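Local coordinates for protein alkaline serine protease (Pseudoalteromonas sp., PDB 1Y9Z) that probably cleaves peptide bonds in proteins as a cold-adapted, subtilisin-like serine endopeptidase of an Antarctic bacterium, at residues 1-9 with 76-85; 226-234 with 333-341. All coordinates share one frame; numbering follows the deposited sequence.

Contact 1 of 2, residues 1-9 with 76-85. With CA (calcium ion), chain C.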
loop_
_atom_site.group_PDB
_atom_site.type_symbol
_atom_site.label_atom_id
_atom_site.label_comp_id
_atom_site.label_asym_id
_atom_site.label_seq_id
_atom_site.Cartn_x
_atom_site.Cartn_y
_atom_site.Cartn_z
ATOM N N ALA A 1 8.001 -18.689 -6.445
ATOM C CA ALA A 1 8.862 -17.653 -5.810
ATOM C C ALA A 1 8.012 -16.700 -4.978
ATOM O O ALA A 1 6.860 -16.429 -5.310
ATOM C CB ALA A 1 9.622 -16.878 -6.881
ATOM N N GLU A 2 8.592 -16.196 -3.896
ATOM C CA GLU A 2 7.894 -15.275 -3.010
ATOM C C GLU A 2 8.664 -13.965 -2.936
ATOM O O GLU A 2 9.882 -13.956 -2.759
ATOM C CB GLU A 2 7.766 -15.900 -1.623
ATOM C CG GLU A 2 7.096 -15.029 -0.579
ATOM C CD GLU A 2 6.790 -15.810 0.678
ATOM O OE1 GLU A 2 5.631 -16.242 0.855
ATOM O OE2 GLU A 2 7.719 -16.013 1.489
ATOM N N THR A 3 7.944 -12.857 -3.075
ATOM C CA THR A 3 8.558 -11.539 -3.041
ATOM C C THR A 3 8.252 -10.786 -1.752
ATOM O O THR A 3 7.170 -10.920 -1.180
ATOM C CB THR A 3 8.074 -10.680 -4.238
ATOM O OG1 THR A 3 8.530 -11.268 -5.461
ATOM C CG2 THR A 3 8.613 -9.258 -4.142
ATOM N N THR A 4 9.229 -10.011 -1.291
ATOM C CA THR A 4 9.066 -9.197 -0.097
ATOM C C THR A 4 8.913 -7.757 -0.584
ATOM O O THR A 4 9.894 -7.123 -0.982
ATOM C CB THR A 4 10.298 -9.284 0.832
ATOM O OG1 THR A 4 10.450 -10.628 1.305
ATOM C CG2 THR A 4 10.131 -8.357 2.026
ATOM N N PRO A 5 7.678 -7.226 -0.579
ATOM C CA PRO A 5 7.460 -5.847 -1.032
ATOM C C PRO A 5 8.325 -4.869 -0.244
ATOM O O PRO A 5 8.582 -5.083 0.943
ATOM C CB PRO A 5 5.961 -5.639 -0.809
ATOM C CG PRO A 5 5.647 -6.577 0.320
ATOM C CD PRO A 5 6.434 -7.810 -0.051
ATOM N N TRP A 6 8.768 -3.802 -0.903
ATOM C CA TRP A 6 9.639 -2.820 -0.263
ATOM C C TRP A 6 9.140 -2.318 1.086
ATOM O O TRP A 6 9.932 -2.120 2.004
ATOM C CB TRP A 6 9.898 -1.621 -1.190
ATOM C CG TRP A 6 8.727 -0.694 -1.391
ATOM C CD1 TRP A 6 7.773 -0.768 -2.367
ATOM C CD2 TRP A 6 8.403 0.457 -0.601
ATOM N NE1 TRP A 6 6.878 0.269 -2.237
ATOM C CE2 TRP A 6 7.241 1.035 -1.160
ATOM C CE3 TRP A 6 8.983 1.058 0.526
ATOM C CZ2 TRP A 6 6.645 2.189 -0.630
ATOM C CZ3 TRP A 6 8.390 2.207 1.054
ATOM C CH2 TRP A 6 7.233 2.757 0.473
ATOM N N GLY A 7 7.832 -2.122 1.211
ATOM C CA GLY A 7 7.282 -1.636 2.463
ATOM C C GLY A 7 7.602 -2.530 3.645
ATOM O O GLY A 7 7.864 -2.049 4.750
ATOM N N GLN A 8 7.579 -3.841 3.421
ATOM C CA GLN A 8 7.867 -4.797 4.484
ATOM C C GLN A 8 9.288 -4.643 5.006
ATOM O O GLN A 8 9.537 -4.763 6.204
ATOM C CB GLN A 8 7.674 -6.230 3.980
ATOM C CG GLN A 8 6.245 -6.587 3.596
ATOM C CD GLN A 8 5.264 -6.401 4.733
ATOM O OE1 GLN A 8 5.575 -6.691 5.890
ATOM N NE2 GLN A 8 4.062 -5.931 4.408
ATOM N N THR A 9 10.219 -4.381 4.096
ATOM C CA THR A 9 11.616 -4.216 4.470
ATOM C C THR A 9 11.877 -2.871 5.142
ATOM O O THR A 9 12.636 -2.795 6.111
ATOM C CB THR A 9 12.535 -4.345 3.240
ATOM O OG1 THR A 9 12.315 -5.614 2.611
ATOM C CG2 THR A 9 13.998 -4.244 3.654
ATOM N N ILE A 76 0.842 -14.867 4.078
ATOM C CA ILE A 76 1.621 -16.005 4.553
ATOM C C ILE A 76 2.945 -16.292 3.855
ATOM O O ILE A 76 3.047 -16.215 2.634
ATOM C CB ILE A 76 0.751 -17.272 4.511
ATOM C CG1 ILE A 76 -0.492 -17.060 5.378
ATOM C CG2 ILE A 76 1.539 -18.480 5.006
ATOM C CD1 ILE A 76 -1.511 -18.169 5.272
ATOM N N ALA A 77 3.959 -16.614 4.655
ATOM C CA ALA A 77 5.280 -16.955 4.136
ATOM C C ALA A 77 5.177 -18.390 3.622
ATOM O O ALA A 77 4.910 -19.314 4.397
ATOM C CB ALA A 77 6.318 -16.859 5.249
ATOM N N ASN A 78 5.386 -18.575 2.322
ATOM C CA ASN A 78 5.261 -19.900 1.725
ATOM C C ASN A 78 5.878 -20.040 0.334
ATOM O O ASN A 78 5.420 -20.856 -0.463
ATOM C CB ASN A 78 3.779 -20.268 1.642
ATOM C CG ASN A 78 2.959 -19.190 0.959
ATOM O OD1 ASN A 78 3.511 -18.321 0.282
ATOM N ND2 ASN A 78 1.640 -19.245 1.123
ATOM N N ASN A 79 6.901 -19.256 0.026
ATOM C CA ASN A 79 7.543 -19.361 -1.288
ATOM C C ASN A 79 6.657 -19.007 -2.500
ATOM O O ASN A 79 6.989 -19.348 -3.638
ATOM C CB ASN A 79 8.122 -20.772 -1.470
ATOM C CG ASN A 79 9.032 -20.886 -2.684
ATOM O OD1 ASN A 79 10.007 -20.146 -2.816
ATOM N ND2 ASN A 79 8.719 -21.823 -3.572
ATOM N N GLU A 80 5.525 -18.350 -2.259
ATOM C CA GLU A 80 4.644 -17.912 -3.347
ATOM C C GLU A 80 4.040 -16.571 -2.949
ATOM O O GLU A 80 3.917 -16.268 -1.764
ATOM C CB GLU A 80 3.521 -18.927 -3.632
ATOM C CG GLU A 80 2.389 -18.972 -2.610
ATOM C CD GLU A 80 1.255 -19.903 -3.033
ATOM O OE1 GLU A 80 0.488 -19.549 -3.957
ATOM O OE2 GLU A 80 1.133 -20.998 -2.443
ATOM N N GLY A 81 3.687 -15.758 -3.937
ATOM C CA GLY A 81 3.093 -14.467 -3.638
ATOM C C GLY A 81 3.995 -13.516 -2.879
ATOM O O GLY A 81 5.113 -13.226 -3.306
ATOM N N VAL A 82 3.505 -13.022 -1.745
ATOM C CA VAL A 82 4.263 -12.081 -0.929
ATOM C C VAL A 82 4.265 -12.502 0.539
ATOM O O VAL A 82 3.920 -13.640 0.872
ATOM C CB VAL A 82 3.663 -10.651 -1.047
ATOM C CG1 VAL A 82 3.736 -10.177 -2.493
ATOM C CG2 VAL A 82 2.220 -10.646 -0.568
ATOM N N VAL A 83 4.679 -11.582 1.407
ATOM C CA VAL A 83 4.709 -11.806 2.848
ATOM C C VAL A 83 4.253 -10.524 3.537
ATOM O O VAL A 83 4.561 -9.421 3.078
ATOM C CB VAL A 83 6.133 -12.162 3.359
ATOM C CG1 VAL A 83 6.541 -13.524 2.842
ATOM C CG2 VAL A 83 7.133 -11.109 2.916
ATOM N N GLY A 84 3.495 -10.682 4.619
ATOM C CA GLY A 84 3.022 -9.534 5.371
ATOM C C GLY A 84 3.909 -9.284 6.579
ATOM O O GLY A 84 4.910 -9.977 6.778
ATOM N N VAL A 85 3.542 -8.302 7.397
ATOM C CA VAL A 85 4.329 -7.968 8.579
ATOM C C VAL A 85 4.511 -9.173 9.500
ATOM O O VAL A 85 5.600 -9.392 10.035
ATOM C CB VAL A 85 3.683 -6.806 9.369
ATOM C CG1 VAL A 85 4.502 -6.506 10.615
ATOM C CG2 VAL A 85 3.598 -5.567 8.491
HETATM CA CA CA C . 3.361 -15.912 0.388
HETATM O O HOH W 1 3.798 -16.556 -6.785
HETATM O O HOH W 2 10.702 -17.534 -2.499
#

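Contact 2 of 2, residues 226-234 with 333-341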
loop_
_atom_site.group_PDB
_atom_site.type_symbol
_atom_site.label_atom_id
_atom_site.label_comp_id
_atom_site.label_asym_id
_atom_site.label_seq_id
_atom_site.Cartn_x
_atom_site.Cartn_y
_atom_site.Cartn_z
ATOM N N TYR A 226 13.072 -8.803 -13.172
ATOM C CA TYR A 226 13.209 -7.607 -12.342
ATOM C C TYR A 226 11.992 -7.447 -11.433
ATOM O O TYR A 226 11.825 -6.416 -10.780
ATOM C CB TYR A 226 13.324 -6.361 -13.225
ATOM C CG TYR A 226 14.667 -6.180 -13.896
ATOM C CD1 TYR A 226 15.752 -5.654 -13.196
ATOM C CD2 TYR A 226 14.848 -6.515 -15.236
ATOM C CE1 TYR A 226 16.986 -5.462 -13.817
ATOM C CE2 TYR A 226 16.078 -6.331 -15.867
ATOM C CZ TYR A 226 17.140 -5.801 -15.151
ATOM O OH TYR A 226 18.354 -5.603 -15.773
ATOM N N PHE A 227 11.146 -8.472 -11.392
ATOM C CA PHE A 227 9.935 -8.432 -10.580
ATOM C C PHE A 227 10.160 -7.967 -9.146
ATOM O O PHE A 227 9.435 -7.103 -8.651
ATOM C CB PHE A 227 9.271 -9.810 -10.549
ATOM C CG PHE A 227 7.917 -9.812 -9.896
ATOM C CD1 PHE A 227 6.768 -9.587 -10.646
ATOM C CD2 PHE A 227 7.791 -10.016 -8.524
ATOM C CE1 PHE A 227 5.513 -9.570 -10.041
ATOM C CE2 PHE A 227 6.539 -9.999 -7.910
ATOM C CZ PHE A 227 5.399 -9.776 -8.670
ATOM N N SER A 228 11.158 -8.542 -8.481
ATOM C CA SER A 228 11.449 -8.194 -7.091
ATOM C C SER A 228 11.955 -6.764 -6.906
ATOM O O SER A 228 11.980 -6.252 -5.786
ATOM C CB SER A 228 12.461 -9.179 -6.495
ATOM O OG SER A 228 13.724 -9.067 -7.124
ATOM N N ASN A 229 12.365 -6.124 -7.997
ATOM C CA ASN A 229 12.842 -4.744 -7.927
ATOM C C ASN A 229 11.635 -3.822 -7.851
ATOM O O ASN A 229 11.726 -2.691 -7.369
ATOM C CB ASN A 229 13.656 -4.387 -9.173
ATOM C CG ASN A 229 15.001 -5.078 -9.214
ATOM O OD1 ASN A 229 15.083 -6.302 -9.273
ATOM N ND2 ASN A 229 16.069 -4.289 -9.183
ATOM N N GLY A 230 10.504 -4.323 -8.333
ATOM C CA GLY A 230 9.285 -3.541 -8.343
ATOM C C GLY A 230 8.978 -3.073 -9.751
ATOM O O GLY A 230 9.599 -2.138 -10.249
ATOM N N VAL A 231 8.032 -3.740 -10.402
ATOM C CA VAL A 231 7.626 -3.383 -11.758
ATOM C C VAL A 231 6.118 -3.182 -11.723
ATOM O O VAL A 231 5.359 -4.122 -11.499
ATOM C CB VAL A 231 7.971 -4.496 -12.769
ATOM C CG1 VAL A 231 7.610 -4.049 -14.177
ATOM C CG2 VAL A 231 9.453 -4.835 -12.680
ATOM N N VAL A 232 5.686 -1.947 -11.940
ATOM C CA VAL A 232 4.271 -1.625 -11.884
ATOM C C VAL A 232 3.603 -1.508 -13.245
ATOM O O VAL A 232 4.054 -0.747 -14.100
ATOM C CB VAL A 232 4.058 -0.297 -11.125
ATOM C CG1 VAL A 232 2.579 0.035 -11.045
ATOM C CG2 VAL A 232 4.667 -0.391 -9.740
ATOM N N PRO A 233 2.523 -2.274 -13.473
ATOM C CA PRO A 233 1.838 -2.188 -14.764
ATOM C C PRO A 233 1.134 -0.831 -14.818
ATOM O O PRO A 233 0.459 -0.443 -13.865
ATOM C CB PRO A 233 0.865 -3.365 -14.718
ATOM C CG PRO A 233 0.532 -3.468 -13.265
ATOM C CD PRO A 233 1.872 -3.258 -12.587
ATOM N N HIS A 234 1.299 -0.102 -15.917
ATOM C CA HIS A 234 0.680 1.216 -16.024
ATOM C C HIS A 234 -0.823 1.220 -15.814
ATOM O O HIS A 234 -1.564 0.525 -16.514
ATOM C CB HIS A 234 0.979 1.862 -17.380
ATOM C CG HIS A 234 2.165 2.775 -17.373
ATOM N ND1 HIS A 234 2.558 3.483 -16.259
ATOM C CD2 HIS A 234 3.011 3.139 -18.366
ATOM C CE1 HIS A 234 3.595 4.243 -16.565
ATOM N NE2 HIS A 234 3.889 4.053 -17.838
ATOM N N SER A 333 3.111 -1.043 -21.142
ATOM C CA SER A 333 4.024 -0.074 -20.552
ATOM C C SER A 333 4.035 -0.252 -19.037
ATOM O O SER A 333 3.008 -0.567 -18.431
ATOM C CB SER A 333 3.608 1.352 -20.939
ATOM O OG SER A 333 2.275 1.639 -20.559
ATOM N N VAL A 334 5.205 -0.062 -18.435
ATOM C CA VAL A 334 5.365 -0.233 -16.996
ATOM C C VAL A 334 6.149 0.904 -16.349
ATOM O O VAL A 334 6.745 1.736 -17.037
ATOM C CB VAL A 334 6.094 -1.560 -16.682
ATOM C CG1 VAL A 334 5.334 -2.729 -17.293
ATOM C CG2 VAL A 334 7.521 -1.515 -17.219
ATOM N N SER A 335 6.147 0.918 -15.019
ATOM C CA SER A 335 6.849 1.933 -14.242
ATOM C C SER A 335 7.799 1.280 -13.238
ATOM O O SER A 335 7.428 0.327 -12.557
ATOM C CB SER A 335 5.834 2.805 -13.495
ATOM O OG SER A 335 6.470 3.661 -12.559
ATOM N N VAL A 336 9.025 1.791 -13.158
ATOM C CA VAL A 336 10.025 1.278 -12.224
ATOM C C VAL A 336 10.694 2.461 -11.526
ATOM O O VAL A 336 10.630 3.589 -12.021
ATOM C CB VAL A 336 11.116 0.437 -12.944
ATOM C CG1 VAL A 336 10.487 -0.777 -13.620
ATOM C CG2 VAL A 336 11.850 1.292 -13.964
ATOM N N ASP A 337 11.335 2.215 -10.386
ATOM C CA ASP A 337 11.986 3.304 -9.664
ATOM C C ASP A 337 13.267 3.740 -10.369
ATOM O O ASP A 337 13.708 3.094 -11.323
ATOM C CB ASP A 337 12.241 2.915 -8.195
ATOM C CG ASP A 337 13.248 1.793 -8.032
ATOM O OD1 ASP A 337 13.281 1.201 -6.932
ATOM O OD2 ASP A 337 14.012 1.512 -8.976
ATOM N N ARG A 338 13.859 4.839 -9.913
ATOM C CA ARG A 338 15.060 5.358 -10.558
ATOM C C ARG A 338 16.256 4.418 -10.546
ATOM O O ARG A 338 16.942 4.273 -11.559
ATOM C CB ARG A 338 15.457 6.701 -9.942
ATOM C CG ARG A 338 16.565 7.403 -10.712
ATOM C CD ARG A 338 16.779 8.824 -10.225
ATOM N NE ARG A 338 17.757 9.537 -11.044
ATOM C CZ ARG A 338 17.569 9.877 -12.315
ATOM N NH1 ARG A 338 16.432 9.574 -12.929
ATOM N NH2 ARG A 338 18.520 10.523 -12.978
ATOM N N ALA A 339 16.514 3.781 -9.409
ATOM C CA ALA A 339 17.643 2.865 -9.301
ATOM C C ALA A 339 17.542 1.771 -10.357
ATOM O O ALA A 339 18.526 1.434 -11.019
ATOM C CB ALA A 339 17.686 2.247 -7.910
ATOM N N THR A 340 16.344 1.220 -10.511
ATOM C CA THR A 340 16.112 0.166 -11.488
ATOM C C THR A 340 16.283 0.697 -12.910
ATOM O O THR A 340 16.857 0.023 -13.764
ATOM C CB THR A 340 14.702 -0.429 -11.318
ATOM O OG1 THR A 340 14.592 -1.007 -10.011
ATOM C CG2 THR A 340 14.443 -1.506 -12.362
ATOM N N GLY A 341 15.793 1.908 -13.157
ATOM C CA GLY A 341 15.917 2.499 -14.477
ATOM C C GLY A 341 17.368 2.729 -14.860
ATOM O O GLY A 341 17.748 2.552 -16.019
HETATM O O HOH W 3 11.610 -0.471 -9.528
HETATM O O HOH W 4 14.112 -1.281 -6.762
#

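Contact 1 of 2, residues 1-9 with 76-85
Glu-2 reaches across to the loop 76-85 and puts OE1 on a calcium ion at 2.3 Å. Its CG stands anti to the backbone N (chi1 178°) and the chain stays extended at chi2, which carries the carboxylate into the loop. The same OE1 accepts from Asn-78 N at 2.8 Å, on the syn side and 26° out of the carboxylate plane, so metal and amide together fix the group's rotation. Asn-78 OD1, bound to the ion at 2.4 Å, also takes Glu-80 N in an Asx turn. The carbonyls of Ile-76, Glu-80 and Val-82 and the side chain of Asp-39 complete the site, a shell consistent with the strong calcium site of subtilisins. Val-83 crosses Glu-2 at about a right angle, CG1 lying 3.1 Å from OE2, while its CG2 faces Thr-4. Thr-3 N donates to Gly-81 O at 2.9 Å and 173°, a nearly straight bond. Farther along, Gln-8 bends at chi2 and lays CG against Val-83 O at 3.3 Å; its NE2 bonds to Thr-72 O. Val-82 rests on Leu-206 of strand 205-208, and Gln-8 and Val-85 both pack on helix 368-385, while the loop 76-85 runs from helix 65-74 toward strand 92-100.

Contact 2 of 2, residues 226-234 with 333-341
Val-232 and Ser-335 exchange two backbone hydrogen bonds, as a hydrogen-bonded pair of antiparallel strands does, in the inserted beta-barrel domain of this subtilisin-like protease. Val-232 N reaches Ser-335 O at 2.9 Å and 173°, and Ser-335 N returns to Val-232 O at 2.8 Å; both donors lie in the carbonyl plane of their acceptors. Pro-233 and Val-334 follow as the non-hydrogen-bonded pair, their CA atoms 4.6 Å apart, and His-234 N then donates to Ser-333 O.

At the other end Asp-337 is the N-cap of helix 338-345. Its OD2 takes Thr-340 N nearly head-on and Thr-340 OG1 from above the carboxylate plane, both at 2.8 Å, so two bonds from one residue hold the acid. A water bridges from this helix start to the turn before the strand: it donates to Asn-229 O and Gly-230 O and accepts from Asp-337 N. A second water donates to Asn-229 O and, at 2.6 Å, to Asp-337 OD1.

Val-231 has CG1 anti to its backbone N (chi1 -177°), which sets this methyl 3.8 Å from Val-334 CB, while CG2 faces Val-336 CG1. Val-334 also touches Val-354 of strand 351-360, and Val-231 and Pro-233 meet strand 214-221, placing these side chains among neighbouring barrel strands. Ser-335 OG is engaged beyond the pair by Arg-281 and Gln-318 O. The side chains of Asn-229 and Thr-340 pass obliquely, with Asn-229 CB 3.6 Å from Thr-340 OG1.

In the fold
From the N terminus, the chain first passes through segment 1-9 and returns to it at 76-85, so contact 1 closes a loop that includes strands 25-30 and 44-47 and helix 65-74, tying the terminus to the subtilisin-like domain. Contact 2 opens only at 226 and closes at 333-341, enclosing strands 252-263, 275-280 and 305-309 and helix 291-300 of the inserted domain. The two loops therefore lie in series and neither nest nor cross. Their centres are about 17 Å apart, yet they touch directly: Thr-3 OG1 lies 3.4 Å from Phe-227 CD2, and Thr-3 CG2 packs near Ser-228 CA. Through this packing the N-terminal segment meets the turn that precedes strand 232-240.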